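Local coordinates for zona pellucida sperm-binding protein 1 (Gallus gallus, PDB 6GF6) that contributes to the egg coat of the chicken, where its ZP-N1 domain, the part modelled here, forms a homodimer that cross-links egg coat filaments, at residues L83-E88 and V102-P107. The protein carries 2 engineered substitutions. Numbering follows the deposited sequence.
Engineered in segment 102-107: Gln103 (natural residue Asn).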
loop_
_atom_site.group_PDB
_atom_site.type_symbol
_atom_site.label_atom_id
_atom_site.label_comp_id
_atom_site.label_asym_id
_atom_site.label_seq_id
_atom_site.Cartn_x
_atom_site.Cartn_y
_atom_site.Cartn_z
ATOM N N LEU B 83 -6.112 16.008 3.037
ATOM C CA LEU B 83 -5.585 15.695 1.716
ATOM C C LEU B 83 -6.701 15.901 0.711
ATOM O O LEU B 83 -7.776 15.305 0.843
ATOM C CB LEU B 83 -5.066 14.258 1.644
ATOM C CG LEU B 83 -4.454 13.843 0.303
ATOM C CD1 LEU B 83 -3.192 14.628 0.009
ATOM C CD2 LEU B 83 -4.156 12.366 0.289
ATOM N N ARG B 84 -6.441 16.738 -0.285
ATOM C CA ARG B 84 -7.403 17.043 -1.331
ATOM C C ARG B 84 -7.059 16.247 -2.581
ATOM O O ARG B 84 -5.903 16.232 -3.017
ATOM C CB ARG B 84 -7.419 18.543 -1.630
ATOM C CG ARG B 84 -8.032 19.366 -0.503
ATOM C CD ARG B 84 -8.014 20.867 -0.765
ATOM N NE ARG B 84 -8.563 21.229 -2.075
ATOM C CZ ARG B 84 -7.878 21.807 -3.060
ATOM N NH1 ARG B 84 -6.591 22.113 -2.918
ATOM N NH2 ARG B 84 -8.488 22.088 -4.201
ATOM N N VAL B 85 -8.058 15.560 -3.125
ATOM C CA VAL B 85 -7.887 14.671 -4.265
ATOM C C VAL B 85 -8.951 15.013 -5.293
ATOM O O VAL B 85 -10.093 15.317 -4.937
ATOM C CB VAL B 85 -7.995 13.185 -3.860
ATOM C CG1 VAL B 85 -7.848 12.283 -5.079
ATOM C CG2 VAL B 85 -6.946 12.836 -2.817
ATOM N N GLN B 86 -8.577 14.962 -6.566
ATOM C CA GLN B 86 -9.515 15.123 -7.666
ATOM C C GLN B 86 -9.781 13.767 -8.298
ATOM O O GLN B 86 -8.844 13.007 -8.562
ATOM C CB GLN B 86 -8.976 16.100 -8.713
ATOM C CG GLN B 86 -9.966 16.411 -9.826
ATOM C CD GLN B 86 -9.368 17.275 -10.913
ATOM O OE1 GLN B 86 -8.158 17.480 -10.963
ATOM N NE2 GLN B 86 -10.217 17.777 -11.801
ATOM N N LEU B 87 -11.057 13.455 -8.506
ATOM C CA LEU B 87 -11.481 12.254 -9.215
ATOM C C LEU B 87 -11.995 12.664 -10.580
ATOM O O LEU B 87 -12.897 13.504 -10.678
ATOM C CB LEU B 87 -12.572 11.505 -8.455
ATOM C CG LEU B 87 -12.213 10.958 -7.082
ATOM C CD1 LEU B 87 -12.302 12.060 -6.064
ATOM C CD2 LEU B 87 -13.150 9.821 -6.715
ATOM N N GLU B 88 -11.425 12.081 -11.623
ATOM C CA GLU B 88 -11.855 12.338 -12.989
ATOM C C GLU B 88 -12.526 11.076 -13.502
ATOM O O GLU B 88 -11.855 10.074 -13.773
ATOM C CB GLU B 88 -10.681 12.742 -13.872
ATOM C CG GLU B 88 -10.119 14.102 -13.524
ATOM C CD GLU B 88 -9.158 14.625 -14.566
ATOM O OE1 GLU B 88 -8.569 13.811 -15.312
ATOM O OE2 GLU B 88 -8.989 15.859 -14.627
ATOM N N VAL B 102 -12.507 16.094 -3.542
ATOM C CA VAL B 102 -12.780 15.553 -2.217
ATOM C C VAL B 102 -11.692 16.021 -1.271
ATOM O O VAL B 102 -10.500 15.896 -1.575
ATOM C CB VAL B 102 -12.833 14.014 -2.226
ATOM C CG1 VAL B 102 -13.240 13.484 -0.854
ATOM C CG2 VAL B 102 -13.783 13.512 -3.288
ATOM N N GLN B 103 -12.101 16.507 -0.104
ATOM C CA GLN B 103 -11.187 16.881 0.964
ATOM C C GLN B 103 -11.291 15.805 2.036
ATOM O O GLN B 103 -12.273 15.758 2.782
ATOM C CB GLN B 103 -11.528 18.265 1.516
ATOM C CG GLN B 103 -10.429 18.874 2.375
ATOM C CD GLN B 103 -10.800 20.235 2.948
ATOM O OE1 GLN B 103 -10.040 21.198 2.834
ATOM N NE2 GLN B 103 -11.966 20.316 3.577
ATOM N N MET B 104 -10.283 14.945 2.110
ATOM C CA MET B 104 -10.252 13.895 3.114
ATOM C C MET B 104 -9.718 14.490 4.409
ATOM O O MET B 104 -8.561 14.923 4.476
ATOM C CB MET B 104 -9.402 12.720 2.634
ATOM C CG MET B 104 -9.920 12.077 1.348
ATOM S SD MET B 104 -8.719 11.019 0.503
ATOM C CE MET B 104 -8.706 9.567 1.537
ATOM N N THR B 105 -10.566 14.517 5.432
ATOM C CA THR B 105 -10.243 15.097 6.725
ATOM C C THR B 105 -10.263 13.984 7.761
ATOM O O THR B 105 -11.271 13.287 7.911
ATOM C CB THR B 105 -11.235 16.205 7.087
ATOM O OG1 THR B 105 -11.233 17.200 6.057
ATOM C CG2 THR B 105 -10.863 16.858 8.400
ATOM N N CYS B 106 -9.141 13.799 8.447
ATOM C CA CYS B 106 -9.004 12.706 9.392
ATOM C C CYS B 106 -8.404 13.233 10.686
ATOM O O CYS B 106 -7.606 14.178 10.663
ATOM C CB CYS B 106 -8.134 11.574 8.826
ATOM S SG CYS B 106 -8.916 10.712 7.429
ATOM N N PRO B 107 -8.808 12.685 11.828
ATOM C CA PRO B 107 -8.350 13.242 13.101
ATOM C C PRO B 107 -6.856 13.053 13.290
ATOM O O PRO B 107 -6.255 12.094 12.803
ATOM C CB PRO B 107 -9.153 12.451 14.139
ATOM C CG PRO B 107 -9.469 11.170 13.469
ATOM C CD PRO B 107 -9.649 11.491 12.019
#
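Leu83 and Met104 exchange two backbone hydrogen bonds, Leu83 N to Met104 O at 3.0 Å and Met104 N to Leu83 O at 2.8 Å. Val85 and Val102 form a second hydrogen-bonded antiparallel pair. Between them Arg84 faces the engineered Gln103 in a non-hydrogen-bonded pair, where Arg84 CA adds a CA-H...O contact to Val102 O at 3.3 Å. Followed outward, the Arg84 side chain starts with CB near Val102 O; CG, anti to the carbonyl carbon (chi1 -70°), meets Gln103 CG at 3.8 Å; CD passes 4.1 Å from Gln103 OE1. The chain then bends at chi3, and the guanidinium, its plane 88° from the Gln103 amide, forms a salt bridge through NH2 with Glu101. On the other face of the sheet the contacts are apolar: Val85 CG2 lies 4.2 Å from Met104 SD, and Leu87 CD1 presses on Val102 CG2 at 3.5 Å, tight for two methyl carbons. The two segments belong to the hairpin of strands 80-90 and 96-107 in the immunoglobulin-like ZP-N domain. Strand 30-36 pairs with the opposite edge of 83-88, Cys106 is joined to Cys14 by a disulfide, and the face bearing Leu83, Val85 and Met104 packs on Met19 of strand 18-24 and Phe65 of strand 63-68, closing the core between the two sheets.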